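Local coordinates for protein phenol hydroxylase component phL (Pseudomonas stutzeri, PDB 3U52) that probably serves as the auxiliary, non-catalytic beta-type subunit of a bacterial multicomponent phenol hydroxylase, packing with the iron-bearing subunit in the hydroxylase complex, at residues Arg279-Pro291 / Arg314-Ser328. Numbering follows the deposited sequence.
Sequences RELLQKWIDHWEP and RAELSARLKKFELQS
L326 lays its isobutyl group across the flank of helix 276-302: CD2 lies 3.8 Å from R279 CG and reaches L282 CB, while CD1 meets I286 CD1 at 3.9 Å. Beside this apolar strip, CG anti to the backbone N (chi1 -171°) and a bend at chi2 bring the Q283 carboxamide to both the N-H and the C=O of one extended residue, Q327. Q327 N gives to an in-plane lone pair of Q283 OE1 at 2.8 Å, and Q283 NE2 sends a nearly straight bond (176°) to Q327 O, also 2.8 Å. D287 OD1 takes a further bond from Q283 NE2, met from above its carboxylate, which helps fix the amide's rotation. At the other end R314 holds E290 in a bidentate, side-on salt bridge, NE to OE2 at 2.7 Å and NH2 to OE1 at 3.0 Å. The E325 carboxylate stacks over the R279 guanidinium as opposite charges without a hydrogen bond; R279 NH1 bonds instead to A272 O. A Schellman motif with E325 at C-prime ends helix 307-322 and turns the chain back between antiparallel segments 279-291 and 314-322, whose axes come no closer than 13.2 Å. Helix 211-240 packs against L282, W285 and W289, and helix 251-274 against R320 and F324.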
ATOM      1  N   ARG D 279      -2.607 -20.468 -41.448  1.00 34.13           N
ATOM      2  CA  ARG D 279      -1.241 -20.783 -41.858  1.00 34.99           C
ATOM      3  C   ARG D 279      -0.923 -20.466 -43.339  1.00 34.92           C
ATOM      4  O   ARG D 279       0.097 -19.832 -43.646  1.00 33.01           O
ATOM      5  CB  ARG D 279      -1.019 -22.253 -41.555  1.00 35.48           C
ATOM      6  CG  ARG D 279       0.309 -22.568 -40.974  1.00 37.40           C
ATOM      7  CD  ARG D 279       0.202 -23.678 -39.934  1.00 39.69           C
ATOM      8  NE  ARG D 279      -0.231 -24.961 -40.480  1.00 41.54           N
ATOM      9  CZ  ARG D 279      -1.257 -25.686 -40.014  1.00 43.60           C
ATOM     10  NH1 ARG D 279      -1.983 -25.289 -38.966  1.00 41.51           N
ATOM     11  NH2 ARG D 279      -1.540 -26.845 -40.593  1.00 45.12           N
ATOM     12  N   GLU D 280      -1.798 -20.896 -44.253  1.00 35.71           N
ATOM     13  CA  GLU D 280      -1.715 -20.474 -45.676  1.00 37.15           C
ATOM     14  C   GLU D 280      -1.586 -18.950 -45.830  1.00 35.76           C
ATOM     15  O   GLU D 280      -0.718 -18.459 -46.544  1.00 34.98           O
ATOM     16  CB  GLU D 280      -2.960 -20.927 -46.484  1.00 38.56           C
ATOM     17  CG  GLU D 280      -3.043 -22.438 -46.888  1.00 45.06           C
ATOM     18  CD  GLU D 280      -4.499 -22.890 -47.210  1.00 52.32           C
ATOM     19  OE1 GLU D 280      -5.292 -22.089 -47.783  1.00 53.58           O
ATOM     20  OE2 GLU D 280      -4.861 -24.049 -46.869  1.00 55.91           O
ATOM     21  N   LEU D 281      -2.495 -18.219 -45.172  1.00 35.37           N
ATOM     22  CA  LEU D 281      -2.516 -16.762 -45.194  1.00 34.40           C
ATOM     23  C   LEU D 281      -1.211 -16.175 -44.631  1.00 32.89           C
ATOM     24  O   LEU D 281      -0.614 -15.273 -45.218  1.00 32.50           O
ATOM     25  CB  LEU D 281      -3.704 -16.262 -44.383  1.00 35.39           C
ATOM     26  CG  LEU D 281      -4.612 -15.156 -44.915  1.00 38.42           C
ATOM     27  CD1 LEU D 281      -5.324 -14.487 -43.733  1.00 38.49           C
ATOM     28  CD2 LEU D 281      -3.883 -14.126 -45.791  1.00 39.69           C
ATOM     29  N   LEU D 282      -0.762 -16.701 -43.497  1.00 31.16           N
ATOM     30  CA  LEU D 282       0.471 -16.236 -42.882  1.00 30.43           C
ATOM     31  C   LEU D 282       1.654 -16.460 -43.812  1.00 30.23           C
ATOM     32  O   LEU D 282       2.514 -15.595 -43.951  1.00 28.65           O
ATOM     33  CB  LEU D 282       0.704 -16.931 -41.521  1.00 30.48           C
ATOM     34  CG  LEU D 282      -0.257 -16.659 -40.343  1.00 30.21           C
ATOM     35  CD1 LEU D 282       0.154 -17.454 -39.118  1.00 30.62           C
ATOM     36  CD2 LEU D 282      -0.269 -15.196 -39.991  1.00 32.80           C
ATOM     37  N   GLN D 283       1.706 -17.628 -44.468  1.00 30.21           N
ATOM     38  CA  GLN D 283       2.823 -17.890 -45.383  1.00 29.46           C
ATOM     39  C   GLN D 283       2.872 -16.863 -46.546  1.00 29.79           C
ATOM     40  O   GLN D 283       3.930 -16.436 -47.003  1.00 29.24           O
ATOM     41  CB  GLN D 283       2.729 -19.317 -45.945  1.00 29.50           C
ATOM     42  CG  GLN D 283       3.965 -19.695 -46.715  1.00 26.04           C
ATOM     43  CD  GLN D 283       5.189 -19.743 -45.840  1.00 28.21           C
ATOM     44  OE1 GLN D 283       5.256 -20.538 -44.893  1.00 31.82           O
ATOM     45  NE2 GLN D 283       6.167 -18.894 -46.139  1.00 25.54           N
ATOM     46  N   LYS D 284       1.699 -16.505 -47.047  1.00 30.29           N
ATOM     47  CA  LYS D 284       1.594 -15.553 -48.148  1.00 30.79           C
ATOM     48  C   LYS D 284       2.181 -14.209 -47.680  1.00 29.78           C
ATOM     49  O   LYS D 284       3.001 -13.598 -48.393  1.00 30.06           O
ATOM     50  CB  LYS D 284       0.121 -15.451 -48.541  1.00 31.57           C
ATOM     51  CG  LYS D 284      -0.251 -14.340 -49.503  1.00 37.68           C
ATOM     52  CD  LYS D 284      -1.789 -14.201 -49.543  1.00 44.76           C
ATOM     53  CE  LYS D 284      -2.217 -12.742 -49.705  1.00 47.95           C
ATOM     54  NZ  LYS D 284      -3.706 -12.625 -49.938  1.00 50.34           N
ATOM     55  N   TRP D 285       1.821 -13.778 -46.458  1.00 28.05           N
ATOM     56  CA  TRP D 285       2.329 -12.491 -45.941  1.00 26.54           C
ATOM     57  C   TRP D 285       3.824 -12.563 -45.696  1.00 26.06           C
ATOM     58  O   TRP D 285       4.514 -11.638 -46.073  1.00 26.65           O
ATOM     59  CB  TRP D 285       1.580 -12.003 -44.694  1.00 25.35           C
ATOM     60  CG  TRP D 285       0.168 -11.625 -44.933  1.00 24.68           C
ATOM     61  CD1 TRP D 285      -0.386 -11.128 -46.083  1.00 25.63           C
ATOM     62  CD2 TRP D 285      -0.891 -11.706 -43.980  1.00 25.71           C
ATOM     63  NE1 TRP D 285      -1.741 -10.895 -45.900  1.00 24.55           N
ATOM     64  CE2 TRP D 285      -2.071 -11.241 -44.616  1.00 26.15           C
ATOM     65  CE3 TRP D 285      -0.959 -12.133 -42.633  1.00 26.77           C
ATOM     66  CZ2 TRP D 285      -3.314 -11.201 -43.956  1.00 25.42           C
ATOM     67  CZ3 TRP D 285      -2.186 -12.072 -41.978  1.00 24.50           C
ATOM     68  CH2 TRP D 285      -3.351 -11.633 -42.647  1.00 25.29           C
ATOM     69  N   ILE D 286       4.335 -13.667 -45.130  1.00 25.32           N
ATOM     70  CA  ILE D 286       5.811 -13.812 -44.983  1.00 26.68           C
ATOM     71  C   ILE D 286       6.557 -13.746 -46.348  1.00 27.99           C
ATOM     72  O   ILE D 286       7.602 -13.121 -46.482  1.00 27.06           O
ATOM     73  CB  ILE D 286       6.158 -15.143 -44.245  1.00 27.12           C
ATOM     74  CG1 ILE D 286       5.623 -15.131 -42.808  1.00 24.80           C
ATOM     75  CG2 ILE D 286       7.654 -15.443 -44.271  1.00 27.91           C
ATOM     76  CD1 ILE D 286       5.448 -16.508 -42.233  1.00 26.52           C
ATOM     77  N   ASP D 287       6.017 -14.428 -47.365  1.00 29.69           N
ATOM     78  CA  ASP D 287       6.624 -14.421 -48.711  1.00 29.80           C
ATOM     79  C   ASP D 287       6.699 -13.021 -49.292  1.00 28.43           C
ATOM     80  O   ASP D 287       7.688 -12.662 -49.920  1.00 26.64           O
ATOM     81  CB  ASP D 287       5.829 -15.280 -49.709  1.00 30.47           C
ATOM     82  CG  ASP D 287       5.878 -16.774 -49.419  1.00 34.17           C
ATOM     83  OD1 ASP D 287       6.780 -17.290 -48.706  1.00 41.97           O
ATOM     84  OD2 ASP D 287       4.975 -17.445 -49.941  1.00 37.21           O
ATOM     85  N   HIS D 288       5.637 -12.246 -49.112  1.00 27.83           N
ATOM     86  CA  HIS D 288       5.641 -10.834 -49.544  1.00 28.32           C
ATOM     87  C   HIS D 288       6.591  -9.920 -48.725  1.00 28.36           C
ATOM     88  O   HIS D 288       7.363  -9.099 -49.276  1.00 29.04           O
ATOM     89  CB  HIS D 288       4.221 -10.282 -49.562  1.00 27.35           C
ATOM     90  CG  HIS D 288       4.131  -8.922 -50.173  1.00 31.66           C
ATOM     91  ND1 HIS D 288       4.427  -8.681 -51.498  1.00 34.77           N
ATOM     92  CD2 HIS D 288       3.808  -7.719 -49.639  1.00 35.84           C
ATOM     93  CE1 HIS D 288       4.284  -7.391 -51.758  1.00 37.17           C
ATOM     94  NE2 HIS D 288       3.906  -6.782 -50.647  1.00 34.29           N
ATOM     95  N   TRP D 289       6.549 -10.057 -47.395  1.00 27.08           N
ATOM     96  CA  TRP D 289       7.212  -9.062 -46.546  1.00 25.46           C
ATOM     97  C   TRP D 289       8.568  -9.418 -46.014  1.00 25.09           C
ATOM     98  O   TRP D 289       9.384  -8.529 -45.809  1.00 24.45           O
ATOM     99  CB  TRP D 289       6.302  -8.724 -45.355  1.00 24.54           C
ATOM    100  CG  TRP D 289       5.066  -7.973 -45.700  1.00 22.63           C
ATOM    101  CD1 TRP D 289       3.800  -8.470 -45.794  1.00 23.64           C
ATOM    102  CD2 TRP D 289       4.963  -6.580 -45.919  1.00 21.77           C
ATOM    103  NE1 TRP D 289       2.913  -7.462 -46.065  1.00 22.01           N
ATOM    104  CE2 TRP D 289       3.609  -6.289 -46.131  1.00 24.27           C
ATOM    105  CE3 TRP D 289       5.887  -5.529 -45.920  1.00 21.98           C
ATOM    106  CZ2 TRP D 289       3.159  -4.995 -46.373  1.00 25.87           C
ATOM    107  CZ3 TRP D 289       5.446  -4.263 -46.158  1.00 22.31           C
ATOM    108  CH2 TRP D 289       4.093  -3.998 -46.385  1.00 21.87           C
ATOM    109  N   GLU D 290       8.838 -10.697 -45.743  1.00 24.77           N
ATOM    110  CA  GLU D 290      10.140 -11.036 -45.149  1.00 26.04           C
ATOM    111  C   GLU D 290      11.375 -10.580 -45.979  1.00 26.79           C
ATOM    112  O   GLU D 290      12.337 -10.052 -45.410  1.00 26.74           O
ATOM    113  CB  GLU D 290      10.207 -12.507 -44.701  1.00 25.72           C
ATOM    114  CG  GLU D 290      11.503 -12.893 -44.000  1.00 31.50           C
ATOM    115  CD  GLU D 290      12.621 -13.335 -44.977  1.00 39.31           C
ATOM    116  OE1 GLU D 290      12.431 -13.177 -46.205  1.00 41.70           O
ATOM    117  OE2 GLU D 290      13.682 -13.855 -44.529  1.00 42.13           O
ATOM    118  N   PRO D 291      11.358 -10.772 -47.327  1.00 27.42           N
ATOM    119  CA  PRO D 291      12.474 -10.298 -48.146  1.00 27.21           C
ATOM    120  C   PRO D 291      12.551  -8.776 -48.208  1.00 26.98           C
ATOM    121  O   PRO D 291      13.598  -8.241 -48.488  1.00 27.91           O
ATOM    122  CB  PRO D 291      12.146 -10.866 -49.549  1.00 27.29           C
ATOM    123  CG  PRO D 291      11.157 -11.960 -49.324  1.00 27.70           C
ATOM    124  CD  PRO D 291      10.360 -11.507 -48.136  1.00 27.68           C
ATOM    125  N   ARG D 314      18.697 -13.611 -40.375  1.00 35.16           N
ATOM    126  CA  ARG D 314      17.654 -14.187 -41.208  1.00 35.34           C
ATOM    127  C   ARG D 314      17.476 -15.665 -40.919  1.00 34.88           C
ATOM    128  O   ARG D 314      16.352 -16.184 -40.922  1.00 33.58           O
ATOM    129  CB  ARG D 314      17.955 -13.951 -42.693  1.00 35.54           C
ATOM    130  CG  ARG D 314      16.791 -14.218 -43.579  1.00 37.05           C
ATOM    131  CD  ARG D 314      17.177 -14.085 -45.011  1.00 37.92           C
ATOM    132  NE  ARG D 314      16.001 -13.794 -45.824  1.00 39.73           N
ATOM    133  CZ  ARG D 314      16.061 -13.421 -47.095  1.00 38.85           C
ATOM    134  NH1 ARG D 314      17.248 -13.320 -47.688  1.00 38.37           N
ATOM    135  NH2 ARG D 314      14.940 -13.166 -47.768  1.00 36.74           N
ATOM    136  N   ALA D 315      18.596 -16.340 -40.664  1.00 35.04           N
ATOM    137  CA  ALA D 315      18.570 -17.771 -40.394  1.00 35.58           C
ATOM    138  C   ALA D 315      17.908 -17.992 -39.043  1.00 35.61           C
ATOM    139  O   ALA D 315      17.120 -18.910 -38.887  1.00 35.96           O
ATOM    140  CB  ALA D 315      19.998 -18.352 -40.383  1.00 36.04           C
ATOM    141  N   GLU D 316      18.251 -17.156 -38.064  1.00 36.18           N
ATOM    142  CA  GLU D 316      17.607 -17.210 -36.740  1.00 36.30           C
ATOM    143  C   GLU D 316      16.072 -16.988 -36.802  1.00 34.66           C
ATOM    144  O   GLU D 316      15.307 -17.780 -36.247  1.00 34.31           O
ATOM    145  CB  GLU D 316      18.309 -16.265 -35.763  1.00 36.98           C
ATOM    146  CG  GLU D 316      19.801 -16.637 -35.518  1.00 41.95           C
ATOM    147  CD  GLU D 316      20.619 -15.515 -34.821  1.00 46.82           C
ATOM    148  OE1 GLU D 316      21.884 -15.584 -34.795  1.00 46.31           O
ATOM    149  OE2 GLU D 316      19.991 -14.564 -34.296  1.00 49.11           O
ATOM    150  N   LEU D 317      15.619 -15.966 -37.534  1.00 33.93           N
ATOM    151  CA  LEU D 317      14.177 -15.799 -37.804  1.00 33.07           C
ATOM    152  C   LEU D 317      13.538 -17.011 -38.509  1.00 33.01           C
ATOM    153  O   LEU D 317      12.420 -17.417 -38.190  1.00 33.08           O
ATOM    154  CB  LEU D 317      13.901 -14.517 -38.608  1.00 33.01           C
ATOM    155  CG  LEU D 317      12.431 -14.247 -38.969  1.00 31.51           C
ATOM    156  CD1 LEU D 317      11.632 -14.052 -37.679  1.00 30.66           C
ATOM    157  CD2 LEU D 317      12.275 -13.036 -39.925  1.00 27.79           C
ATOM    158  N   SER D 318      14.252 -17.586 -39.477  1.00 32.89           N
ATOM    159  CA  SER D 318      13.787 -18.782 -40.184  1.00 32.89           C
ATOM    160  C   SER D 318      13.520 -19.975 -39.255  1.00 31.85           C
ATOM    161  O   SER D 318      12.471 -20.638 -39.372  1.00 31.16           O
ATOM    162  CB  SER D 318      14.786 -19.192 -41.260  1.00 32.94           C
ATOM    163  OG  SER D 318      14.150 -20.062 -42.173  1.00 39.47           O
ATOM    164  N   ALA D 319      14.478 -20.226 -38.354  1.00 31.65           N
ATOM    165  CA  ALA D 319      14.404 -21.295 -37.345  1.00 31.78           C
ATOM    166  C   ALA D 319      13.212 -21.056 -36.461  1.00 31.55           C
ATOM    167  O   ALA D 319      12.468 -21.989 -36.148  1.00 30.57           O
ATOM    168  CB  ALA D 319      15.668 -21.335 -36.497  1.00 32.52           C
ATOM    169  N   ARG D 320      13.034 -19.793 -36.069  1.00 31.72           N
ATOM    170  CA  ARG D 320      11.879 -19.379 -35.266  1.00 31.32           C
ATOM    171  C   ARG D 320      10.556 -19.659 -35.999  1.00 31.80           C
ATOM    172  O   ARG D 320       9.679 -20.268 -35.431  1.00 31.74           O
ATOM    173  CB  ARG D 320      12.052 -17.914 -34.840  1.00 32.33           C
ATOM    174  CG  ARG D 320      10.909 -17.249 -34.057  1.00 29.85           C
ATOM    175  CD  ARG D 320      11.287 -15.788 -33.695  1.00 30.07           C
ATOM    176  NE  ARG D 320      10.162 -15.100 -33.067  1.00 28.98           N
ATOM    177  CZ  ARG D 320      10.095 -13.788 -32.858  1.00 26.71           C
ATOM    178  NH1 ARG D 320      11.094 -13.002 -33.234  1.00 24.19           N
ATOM    179  NH2 ARG D 320       9.016 -13.274 -32.273  1.00 25.96           N
ATOM    180  N   LEU D 321      10.431 -19.274 -37.276  1.00 32.27           N
ATOM    181  CA  LEU D 321       9.198 -19.488 -38.036  1.00 31.87           C
ATOM    182  C   LEU D 321       8.850 -20.976 -38.232  1.00 33.49           C
ATOM    183  O   LEU D 321       7.674 -21.324 -38.275  1.00 32.75           O
ATOM    184  CB  LEU D 321       9.236 -18.756 -39.389  1.00 31.78           C
ATOM    185  CG  LEU D 321       9.154 -17.222 -39.345  1.00 31.52           C
ATOM    186  CD1 LEU D 321       9.421 -16.535 -40.711  1.00 32.41           C
ATOM    187  CD2 LEU D 321       7.842 -16.727 -38.726  1.00 32.07           C
ATOM    188  N   LYS D 322       9.873 -21.830 -38.340  1.00 35.14           N
ATOM    189  CA  LYS D 322       9.694 -23.291 -38.434  1.00 38.42           C
ATOM    190  C   LYS D 322       8.914 -23.880 -37.275  1.00 38.62           C
ATOM    191  O   LYS D 322       8.155 -24.818 -37.478  1.00 38.93           O
ATOM    192  CB  LYS D 322      11.028 -24.020 -38.583  1.00 38.66           C
ATOM    193  CG  LYS D 322      11.428 -24.177 -40.043  1.00 44.04           C
ATOM    194  CD  LYS D 322      12.855 -24.715 -40.217  1.00 48.06           C
ATOM    195  CE  LYS D 322      13.214 -24.720 -41.691  1.00 49.47           C
ATOM    196  NZ  LYS D 322      14.566 -24.103 -41.896  1.00 52.58           N
ATOM    197  N   LYS D 323       9.063 -23.314 -36.081  1.00 39.56           N
ATOM    198  CA  LYS D 323       8.240 -23.703 -34.927  1.00 41.08           C
ATOM    199  C   LYS D 323       6.734 -23.537 -35.152  1.00 41.89           C
ATOM    200  O   LYS D 323       5.935 -24.247 -34.532  1.00 42.40           O
ATOM    201  CB  LYS D 323       8.632 -22.902 -33.681  1.00 40.89           C
ATOM    202  CG  LYS D 323       9.974 -23.306 -33.063  1.00 44.97           C
ATOM    203  CD  LYS D 323      10.321 -22.374 -31.862  1.00 51.05           C
ATOM    204  CE  LYS D 323      11.299 -23.044 -30.840  1.00 53.88           C
ATOM    205  NZ  LYS D 323      11.254 -22.417 -29.436  1.00 56.05           N
ATOM    206  N   PHE D 324       6.338 -22.597 -36.016  1.00 42.14           N
ATOM    207  CA  PHE D 324       4.918 -22.355 -36.281  1.00 42.47           C
ATOM    208  C   PHE D 324       4.427 -23.077 -37.522  1.00 43.40           C
ATOM    209  O   PHE D 324       3.286 -22.860 -37.938  1.00 43.26           O
ATOM    210  CB  PHE D 324       4.601 -20.867 -36.438  1.00 42.30           C
ATOM    211  CG  PHE D 324       5.296 -19.977 -35.452  1.00 42.52           C
ATOM    212  CD1 PHE D 324       5.961 -18.843 -35.893  1.00 41.86           C
ATOM    213  CD2 PHE D 324       5.297 -20.271 -34.095  1.00 41.30           C
ATOM    214  CE1 PHE D 324       6.622 -18.026 -35.004  1.00 42.01           C
ATOM    215  CE2 PHE D 324       5.948 -19.452 -33.196  1.00 42.39           C
ATOM    216  CZ  PHE D 324       6.606 -18.329 -33.651  1.00 43.54           C
ATOM    217  N   GLU D 325       5.286 -23.924 -38.095  1.00 44.40           N
ATOM    218  CA  GLU D 325       5.001 -24.653 -39.325  1.00 45.95           C
ATOM    219  C   GLU D 325       4.952 -23.638 -40.457  1.00 45.88           C
ATOM    220  O   GLU D 325       4.010 -23.650 -41.258  1.00 46.29           O
ATOM    221  CB  GLU D 325       3.649 -25.429 -39.254  1.00 46.24           C
ATOM    222  CG  GLU D 325       3.528 -26.555 -38.190  1.00 50.95           C
ATOM    223  CD  GLU D 325       2.057 -26.763 -37.689  1.00 56.97           C
ATOM    224  OE1 GLU D 325       1.438 -27.804 -38.045  1.00 58.21           O
ATOM    225  OE2 GLU D 325       1.520 -25.881 -36.951  1.00 58.10           O
ATOM    226  N   LEU D 326       5.927 -22.735 -40.494  1.00 46.03           N
ATOM    227  CA  LEU D 326       5.966 -21.695 -41.515  1.00 47.08           C
ATOM    228  C   LEU D 326       7.370 -21.565 -42.062  1.00 48.27           C
ATOM    229  O   LEU D 326       8.331 -21.923 -41.398  1.00 49.00           O
ATOM    230  CB  LEU D 326       5.492 -20.335 -40.968  1.00 46.94           C
ATOM    231  CG  LEU D 326       4.044 -20.173 -40.503  1.00 45.53           C
ATOM    232  CD1 LEU D 326       3.894 -18.940 -39.617  1.00 43.33           C
ATOM    233  CD2 LEU D 326       3.107 -20.105 -41.685  1.00 44.62           C
ATOM    234  N   GLN D 327       7.485 -21.017 -43.264  1.00 49.87           N
ATOM    235  CA  GLN D 327       8.749 -21.024 -43.984  1.00 52.05           C
ATOM    236  C   GLN D 327       9.269 -19.630 -44.278  1.00 52.34           C
ATOM    237  O   GLN D 327       8.502 -18.725 -44.598  1.00 51.85           O
ATOM    238  CB  GLN D 327       8.580 -21.772 -45.310  1.00 52.54           C
ATOM    239  CG  GLN D 327       9.869 -22.346 -45.870  1.00 57.69           C
ATOM    240  CD  GLN D 327       9.991 -23.861 -45.664  1.00 63.03           C
ATOM    241  OE1 GLN D 327      10.342 -24.337 -44.571  1.00 64.34           O
ATOM    242  NE2 GLN D 327       9.726 -24.624 -46.734  1.00 63.49           N
ATOM    243  N   SER D 328      10.579 -19.479 -44.150  1.00 53.35           N
ATOM    244  CA  SER D 328      11.294 -18.332 -44.687  1.00 54.60           C
ATOM    245  C   SER D 328      12.646 -18.801 -45.241  1.00 56.10           C
ATOM    246  O   SER D 328      13.209 -19.822 -44.809  1.00 55.74           O
ATOM    247  CB  SER D 328      11.441 -17.195 -43.660  1.00 54.11           C
ATOM    248  OG  SER D 328      12.574 -17.338 -42.809  1.00 53.17           O
TER